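Side-chain contacts in exodeoxyribonuclease (Neisseria meningitidis, PDB 2JC5), which probably cleaves DNA at abasic sites as a metal-dependent repair endonuclease of the AP/ExoA family: residues T189-W192 / R193-Y196; L37-Q40 / E41-S45; R119-V122 / K123-F126. All coordinates share one frame; numbering follows the deposited sequence.

Interaction 1 (T189-W192 / R193-Y196)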
loop_
_atom_site.group_PDB
_atom_site.type_symbol
_atom_site.label_atom_id
_atom_site.label_comp_id
_atom_site.label_asym_id
_atom_site.label_seq_id
_atom_site.Cartn_x
_atom_site.Cartn_y
_atom_site.Cartn_z
ATOM N N THR A 189 -10.938 -4.289 -7.828
ATOM C CA THR A 189 -10.677 -3.213 -8.779
ATOM C C THR A 189 -9.349 -2.555 -8.440
ATOM O O THR A 189 -9.161 -2.079 -7.328
ATOM C CB THR A 189 -11.805 -2.151 -8.735
ATOM O OG1 THR A 189 -13.025 -2.743 -9.184
ATOM C CG2 THR A 189 -11.498 -0.932 -9.610
ATOM N N ASP A 190 -8.463 -2.475 -9.433
ATOM C CA ASP A 190 -7.219 -1.726 -9.343
ATOM C C ASP A 190 -7.627 -0.282 -9.598
ATOM O O ASP A 190 -7.888 0.119 -10.733
ATOM C CB ASP A 190 -6.257 -2.298 -10.399
ATOM C CG ASP A 190 -4.992 -1.518 -10.543
ATOM O OD1 ASP A 190 -4.879 -0.424 -9.944
ATOM O OD2 ASP A 190 -4.102 -2.032 -11.275
ATOM N N MET A 191 -7.715 0.503 -8.537
ATOM C CA MET A 191 -8.445 1.762 -8.628
ATOM C C MET A 191 -7.803 2.734 -9.609
ATOM O O MET A 191 -8.504 3.393 -10.390
ATOM C CB MET A 191 -8.599 2.414 -7.259
ATOM C CG MET A 191 -9.842 3.265 -7.137
ATOM S SD MET A 191 -11.416 2.378 -7.369
ATOM C CE MET A 191 -11.942 2.842 -9.032
ATOM N N TRP A 192 -6.475 2.829 -9.575
ATOM C CA TRP A 192 -5.774 3.732 -10.469
ATOM C C TRP A 192 -6.031 3.376 -11.934
ATOM O O TRP A 192 -6.355 4.233 -12.768
ATOM C CB TRP A 192 -4.257 3.712 -10.227
ATOM C CG TRP A 192 -3.560 4.619 -11.177
ATOM C CD1 TRP A 192 -3.019 4.299 -12.383
ATOM C CD2 TRP A 192 -3.429 6.042 -11.038
ATOM N NE1 TRP A 192 -2.521 5.440 -12.996
ATOM C CE2 TRP A 192 -2.757 6.519 -12.188
ATOM C CE3 TRP A 192 -3.799 6.958 -10.046
ATOM C CZ2 TRP A 192 -2.441 7.852 -12.363
ATOM C CZ3 TRP A 192 -3.477 8.286 -10.227
ATOM C CH2 TRP A 192 -2.819 8.726 -11.387
ATOM N N ARG A 193 -5.864 2.100 -12.261
ATOM C CA ARG A 193 -5.939 1.675 -13.660
ATOM C C ARG A 193 -7.360 1.788 -14.165
ATOM O O ARG A 193 -7.578 2.061 -15.346
ATOM C CB ARG A 193 -5.429 0.247 -13.797
ATOM C CG ARG A 193 -5.403 -0.304 -15.187
ATOM C CD ARG A 193 -4.641 0.528 -16.165
ATOM N NE ARG A 193 -3.250 0.736 -15.784
ATOM C CZ ARG A 193 -2.634 1.911 -15.690
ATOM N NH1 ARG A 193 -3.256 3.063 -15.915
ATOM N NH2 ARG A 193 -1.346 1.936 -15.344
ATOM N N THR A 194 -8.330 1.608 -13.273
ATOM C CA THR A 194 -9.726 1.742 -13.648
ATOM C C THR A 194 -10.092 3.194 -13.885
ATOM O O THR A 194 -10.789 3.517 -14.863
ATOM C CB THR A 194 -10.631 1.054 -12.612
ATOM O OG1 THR A 194 -10.444 -0.358 -12.738
ATOM C CG2 THR A 194 -12.098 1.365 -12.850
ATOM N N LEU A 195 -9.641 4.079 -13.004
ATOM C CA LEU A 195 -9.899 5.514 -13.168
ATOM C C LEU A 195 -9.234 6.096 -14.419
ATOM O O LEU A 195 -9.832 6.935 -15.095
ATOM C CB LEU A 195 -9.419 6.319 -11.948
ATOM C CG LEU A 195 -10.287 6.218 -10.698
ATOM C CD1 LEU A 195 -9.589 6.779 -9.486
ATOM C CD2 LEU A 195 -11.632 6.929 -10.929
ATOM N N TYR A 196 -7.989 5.683 -14.682
ATOM C CA TYR A 196 -7.151 6.295 -15.717
ATOM C C TYR A 196 -6.478 5.206 -16.555
ATOM O O TYR A 196 -5.299 4.928 -16.395
ATOM C CB TYR A 196 -6.090 7.192 -15.063
ATOM C CG TYR A 196 -6.683 8.208 -14.126
ATOM C CD1 TYR A 196 -7.632 9.115 -14.571
ATOM C CD2 TYR A 196 -6.337 8.239 -12.786
ATOM C CE1 TYR A 196 -8.210 10.052 -13.698
ATOM C CE2 TYR A 196 -6.908 9.154 -11.912
ATOM C CZ TYR A 196 -7.844 10.064 -12.367
ATOM O OH TYR A 196 -8.390 10.972 -11.480
HETATM O O HOH W 1 -9.249 -2.897 -12.200
#

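Interaction 2 (L37-Q40 / E41-S45)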
loop_
_atom_site.group_PDB
_atom_site.type_symbol
_atom_site.label_atom_id
_atom_site.label_comp_id
_atom_site.label_asym_id
_atom_site.label_seq_id
_atom_site.Cartn_x
_atom_site.Cartn_y
_atom_site.Cartn_z
ATOM N N LEU A 37 7.676 1.253 7.995
ATOM C CA LEU A 37 8.009 2.108 9.126
ATOM C C LEU A 37 9.525 2.092 9.409
ATOM O O LEU A 37 10.101 3.104 9.806
ATOM C CB LEU A 37 7.315 1.632 10.381
ATOM C CG LEU A 37 5.780 1.676 10.375
ATOM C CD1 LEU A 37 5.184 0.966 11.626
ATOM C CD2 LEU A 37 5.307 3.110 10.242
ATOM N N LYS A 38 10.145 0.933 9.231
ATOM C CA LYS A 38 11.555 0.697 9.611
ATOM C C LYS A 38 11.776 1.086 11.071
ATOM O O LYS A 38 12.800 1.686 11.414
ATOM C CB LYS A 38 12.573 1.462 8.738
ATOM C CG LYS A 38 12.665 1.093 7.263
ATOM C CD LYS A 38 13.930 1.760 6.651
ATOM C CE LYS A 38 14.124 1.469 5.193
ATOM N NZ LYS A 38 15.477 1.912 4.782
ATOM N N ALA A 39 10.817 0.741 11.920
ATOM C CA ALA A 39 10.800 1.188 13.306
ATOM C C ALA A 39 9.962 0.202 14.083
ATOM O O ALA A 39 8.979 -0.317 13.553
ATOM C CB ALA A 39 10.201 2.608 13.422
ATOM N N GLN A 40 10.371 -0.078 15.317
ATOM C CA GLN A 40 9.534 -0.795 16.266
ATOM C C GLN A 40 8.792 0.197 17.146
ATOM O O GLN A 40 9.057 1.391 17.099
ATOM C CB GLN A 40 10.398 -1.728 17.083
ATOM C CG GLN A 40 11.094 -2.716 16.189
ATOM C CD GLN A 40 12.029 -3.599 16.914
ATOM O OE1 GLN A 40 12.764 -3.162 17.802
ATOM N NE2 GLN A 40 12.034 -4.873 16.526
ATOM N N GLU A 41 7.859 -0.291 17.950
ATOM C CA GLU A 41 7.019 0.607 18.734
ATOM C C GLU A 41 7.850 1.547 19.616
ATOM O O GLU A 41 7.554 2.741 19.710
ATOM C CB GLU A 41 6.007 -0.187 19.556
ATOM C CG GLU A 41 4.920 0.661 20.192
ATOM C CD GLU A 41 3.746 -0.158 20.704
ATOM O OE1 GLU A 41 3.321 -1.138 20.031
ATOM O OE2 GLU A 41 3.237 0.206 21.787
ATOM N N ALA A 42 8.923 1.015 20.197
ATOM C CA ALA A 42 9.815 1.800 21.047
ATOM C C ALA A 42 10.484 2.970 20.331
ATOM O O ALA A 42 10.919 3.924 20.976
ATOM C CB ALA A 42 10.885 0.894 21.671
ATOM N N ASP A 43 10.586 2.883 19.004
ATOM C CA ASP A 43 11.215 3.914 18.181
ATOM C C ASP A 43 10.257 4.975 17.679
ATOM O O ASP A 43 10.698 5.978 17.110
ATOM C CB ASP A 43 11.851 3.293 16.926
ATOM C CG ASP A 43 12.805 2.180 17.231
ATOM O OD1 ASP A 43 13.745 2.373 18.031
ATOM O OD2 ASP A 43 12.667 1.105 16.608
ATOM N N LEU A 44 8.959 4.745 17.840
ATOM C CA LEU A 44 7.965 5.666 17.317
ATOM C C LEU A 44 7.711 6.791 18.307
ATOM O O LEU A 44 7.409 6.536 19.469
ATOM C CB LEU A 44 6.641 4.955 17.064
ATOM C CG LEU A 44 6.633 3.805 16.058
ATOM C CD1 LEU A 44 5.277 3.114 16.067
ATOM C CD2 LEU A 44 7.021 4.236 14.638
ATOM N N SER A 45 7.808 8.020 17.819
ATOM C CA SER A 45 7.440 9.181 18.609
ATOM C C SER A 45 5.915 9.283 18.662
ATOM O O SER A 45 5.203 8.617 17.898
ATOM C CB SER A 45 8.061 10.438 18.004
ATOM O OG SER A 45 9.476 10.333 17.938
HETATM O O HOH W 2 13.888 -0.612 18.787
#

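Interaction 3 (R119-V122 / K123-F126). With BCN (bicine), chain C.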
loop_
_atom_site.group_PDB
_atom_site.type_symbol
_atom_site.label_atom_id
_atom_site.label_comp_id
_atom_site.label_asym_id
_atom_site.label_seq_id
_atom_site.Cartn_x
_atom_site.Cartn_y
_atom_site.Cartn_z
ATOM N N ARG A 119 14.017 -14.915 -0.665
ATOM C CA ARG A 119 12.999 -13.908 -0.442
ATOM C C ARG A 119 11.982 -13.950 -1.575
ATOM O O ARG A 119 10.801 -13.712 -1.341
ATOM C CB ARG A 119 13.609 -12.507 -0.269
ATOM C CG ARG A 119 14.416 -12.338 1.018
ATOM C CD ARG A 119 13.621 -12.678 2.279
ATOM N NE ARG A 119 12.421 -11.856 2.397
ATOM C CZ ARG A 119 11.556 -11.913 3.401
ATOM N NH1 ARG A 119 11.731 -12.775 4.397
ATOM N NH2 ARG A 119 10.518 -11.092 3.434
ATOM N N GLN A 120 12.402 -14.288 -2.788
ATOM C CA GLN A 120 11.408 -14.499 -3.860
ATOM C C GLN A 120 10.486 -15.634 -3.461
ATOM O O GLN A 120 9.299 -15.576 -3.702
ATOM C CB GLN A 120 12.015 -14.720 -5.247
ATOM C CG GLN A 120 10.990 -14.903 -6.382
ATOM C CD GLN A 120 10.210 -13.625 -6.652
ATOM O OE1 GLN A 120 10.802 -12.561 -6.718
ATOM N NE2 GLN A 120 8.893 -13.721 -6.785
ATOM N N GLN A 121 11.034 -16.671 -2.830
ATOM C CA GLN A 121 10.185 -17.768 -2.348
ATOM C C GLN A 121 9.237 -17.341 -1.241
ATOM O O GLN A 121 8.067 -17.707 -1.257
ATOM C CB GLN A 121 11.030 -18.965 -1.911
ATOM C CG GLN A 121 11.583 -19.733 -3.086
ATOM C CD GLN A 121 10.482 -20.335 -3.956
ATOM O OE1 GLN A 121 9.562 -20.999 -3.461
ATOM N NE2 GLN A 121 10.568 -20.094 -5.260
ATOM N N VAL A 122 9.721 -16.560 -0.282
ATOM C CA VAL A 122 8.826 -15.973 0.739
ATOM C C VAL A 122 7.713 -15.168 0.061
ATOM O O VAL A 122 6.552 -15.263 0.446
ATOM C CB VAL A 122 9.583 -15.067 1.760
ATOM C CG1 VAL A 122 8.614 -14.267 2.634
ATOM C CG2 VAL A 122 10.528 -15.917 2.607
ATOM N N LYS A 123 8.075 -14.377 -0.954
ATOM C CA LYS A 123 7.109 -13.569 -1.651
ATOM C C LYS A 123 6.043 -14.453 -2.276
ATOM O O LYS A 123 4.856 -14.198 -2.112
ATOM C CB LYS A 123 7.804 -12.687 -2.690
ATOM C CG LYS A 123 6.898 -11.762 -3.480
ATOM C CD LYS A 123 7.728 -10.898 -4.412
ATOM C CE LYS A 123 6.922 -9.824 -5.074
ATOM N NZ LYS A 123 7.680 -9.073 -6.139
ATOM N N TYR A 124 6.455 -15.515 -2.969
ATOM C CA TYR A 124 5.465 -16.423 -3.552
ATOM C C TYR A 124 4.612 -17.116 -2.496
ATOM O O TYR A 124 3.420 -17.269 -2.698
ATOM C CB TYR A 124 6.111 -17.470 -4.457
ATOM C CG TYR A 124 6.502 -16.969 -5.834
ATOM C CD1 TYR A 124 5.608 -16.232 -6.606
ATOM C CD2 TYR A 124 7.737 -17.293 -6.391
ATOM C CE1 TYR A 124 5.933 -15.810 -7.883
ATOM C CE2 TYR A 124 8.073 -16.880 -7.680
ATOM C CZ TYR A 124 7.163 -16.125 -8.409
ATOM O OH TYR A 124 7.482 -15.704 -9.680
ATOM N N ARG A 125 5.199 -17.535 -1.376
ATOM C CA ARG A 125 4.391 -18.099 -0.301
ATOM C C ARG A 125 3.400 -17.066 0.270
ATOM O O ARG A 125 2.267 -17.397 0.611
ATOM C CB ARG A 125 5.293 -18.702 0.781
ATOM C CG ARG A 125 6.015 -19.947 0.287
ATOM C CD ARG A 125 6.608 -20.758 1.410
ATOM N NE ARG A 125 7.744 -20.084 2.037
ATOM C CZ ARG A 125 7.711 -19.408 3.185
ATOM N NH1 ARG A 125 6.586 -19.288 3.883
ATOM N NH2 ARG A 125 8.824 -18.852 3.650
ATOM N N PHE A 126 3.806 -15.801 0.356
ATOM C CA PHE A 126 2.881 -14.755 0.782
ATOM C C PHE A 126 1.702 -14.593 -0.183
ATOM O O PHE A 126 0.540 -14.503 0.222
ATOM C CB PHE A 126 3.634 -13.443 0.904
ATOM C CG PHE A 126 2.839 -12.345 1.542
ATOM C CD1 PHE A 126 1.869 -11.644 0.836
ATOM C CD2 PHE A 126 3.062 -12.019 2.861
ATOM C CE1 PHE A 126 1.130 -10.645 1.449
ATOM C CE2 PHE A 126 2.350 -11.008 3.480
ATOM C CZ PHE A 126 1.375 -10.324 2.764
HETATM N N1 BCN C . 11.158 -4.394 -6.585
HETATM C C1 BCN C . 10.137 -5.428 -6.297
HETATM C C2 BCN C . 10.708 -6.637 -5.597
HETATM O O21 BCN C . 9.900 -7.531 -5.212
HETATM O O22 BCN C . 11.936 -6.705 -5.424
HETATM C C3 BCN C . 11.009 -3.186 -5.759
HETATM C C4 BCN C . 11.828 -3.349 -4.493
HETATM O O4 BCN C . 13.207 -3.706 -4.761
HETATM C C5 BCN C . 11.168 -4.040 -8.049
HETATM C C6 BCN C . 12.562 -3.618 -8.493
HETATM O O6 BCN C . 13.581 -4.419 -7.891
#

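Interaction 1 (T189-W192 / R193-Y196)
Trp192 and Tyr196 form a T-shaped aromatic pair, one turn apart, Trp192 on the short helix 191-195 and Tyr196 just past its end. The edge of Tyr196 is turned toward the face of the six-membered ring of Trp192, with the planes at 63° and the centroids 4.9 Å apart. Tyr196 CD2 does the touching. It sits over the rim of the indole face, 3.8 Å from Trp192 CH2. The first torsion of Trp192, chi1 179°, carries the indole away from its own backbone N, and Tyr196 reaches the indole from the end of the helix.

The other apolar contact is looser. Met191 CE meets Leu195 CG at 4.1 Å, and Met191 also touches strands 217-225 and 250-254. Arg193 bends at chi2 and chi3. This places one face of its guanidinium against Trp192 CD1, but the two planes are 78° apart, so the groups are not stacked. The charge of Arg193 is paired with Asp158.

The backbone bonds are those of a helix. Thr194 N donates to Asp190 O at 3.0 Å, Leu195 N to Met191 O and Tyr196 N to Trp192 O. Asp190 holds the N-cap position where strand 189-190 gives way to the helix. Its carboxylate makes a salt bridge with Arg219 of strand 217-225. The methylene CB of Arg193 lies against the same carboxylate, 3.6 Å from Asp190 OD2, and the two charged ends do not meet.

A water accepts from Asp190 N at 2.9 Å and is hydrogen-bonded to Thr194 OG1 at 2.9 Å. Thr189 CG2 packs on the same hydroxyl.

Polar groups and a water thus join strand to helix, while at the far end two packed rings each also hold one backbone group outside: Trp192 NE1 bonds to Val199 O, and Tyr196 OH to Ala236 N.

Interaction 2 (L37-Q40 / E41-S45)
Asp43 folds back on Gln40 and bonds to both the backbone N and the backbone O of that residue. The motif is a 3-10 turn, residues 41-43, in the loop between strand 31-35 and helix 46-49 of the DNase I-like fold. Asp43 N donates to Gln40 O at 2.9 Å. This donor lies well above the carbonyl plane, 51° out of it, and is not on a lone pair. In return, Asp43 OD2 accepts a fairly straight bond from Gln40 N at 2.9 Å. That bond reaches OD2 on its anti side, close to the carboxylate plane. The first torsion of Asp43, chi1 -54°, keeps CG beside its own backbone N and so turns the carboxylate back toward the start of the turn.

The side chains of Gln40 and Asp43 run side by side in the same direction. Their amide and carboxylate planes are only 10° apart. A water sits 3.0 Å from Gln40 OE1 and near Asp43 OD2. It can donate to both, weakly to the second, but it has other acceptors to choose from. The other end of the amide is held from outside, since Gln40 NE2 donates to Ala61 O.

An apolar contact lies beside the polar one. Ala39 CB meets Leu44 CD2 at 3.8 Å. Both residues also touch helix 12-17, Leu44 on Ile12 and Ala39 on Arg13, so that helix backs the turn.

Further out, Arg13 NH2 donates to Lys38 O. Glu36, a ligand of the magnesium ion, directly precedes the segment 37-40. The turn follows this ligand closely in sequence but takes no part in the site; the Ala39 side chain is about 13 Å from the magnesium ion. Its last link is a second 3-10 bond, Leu44 N to Glu41 O at 3.1 Å.

Interaction 3 (R119-V122 / K123-F126)
On helix 117-139, the crossover of a beta-alpha-beta unit between strands 103-109 and 143-147, Tyr124 carries the amide of Gln120 over one ring face. Gln120 NE2 stands above the plane, offset toward the rim, 3.4 Å from Tyr124 CZ. The amide and ring planes are 64° apart, so the nitrogen approaches the ring without stacking on it. At the ring edge lies Gln121 NE2, near the plane but 4.1 Å from Tyr124 CD2; this is less certain, because Gln121 has two modelled positions. The Arg119 guanidinium is covered on one face by Val122 CG1, 3.6 Å above its plane. In one of its two conformers Arg125 lays a guanidinium face against Val122 CA.

Regular helical bonds run through the contact, such as Tyr124 N to Gln120 O at 2.9 Å.

Gln120 bends at chi2, 68°, and this brings NE2 over the ring. Both ends of the amide are also bonded outside: OE1 to Ser169 and NE2 to Glu175. The carboxylate of Glu175 also pairs with Lys123, so one acid of helix 173-184 holds two neighbouring side chains in place. Arg119 is paired with Glu92 and, in the same conformer as above, Arg125 with Glu88.

Lys123 differs from its neighbours in being fully extended. The chain leads off the helix into the bicine pocket, past Gln120 NE2 at 3.9 Å from Lys123 CD. Lys123 NZ also bonds to the backbone O of Asn151, a residue predicted to stabilise the transition state. Lys123 NZ donates as well to carboxylate atom O21 of bicine at 2.9 Å.

In the fold
All three contacts are local and follow one another along the chain without touching. Their centres are about 25 to 33 Å apart, and interactions 1 and 2 lie on opposite sides of the chain's centre. Each is partly buried and belongs to a different element: a short helix after a two-residue strand, a 3-10 turn in a loop, and a long crossover helix. Interaction 1 has the most aromatic chemistry and faces strands of both sheets. Interaction 2 relies on backbone and carboxylate bonds, with a small apolar patch against helix 12-17. Interaction 3 mixes amide-ring contact with charged groups. It touches bicine directly through Lys123, whereas interaction 2 stays clear of the magnesium ion.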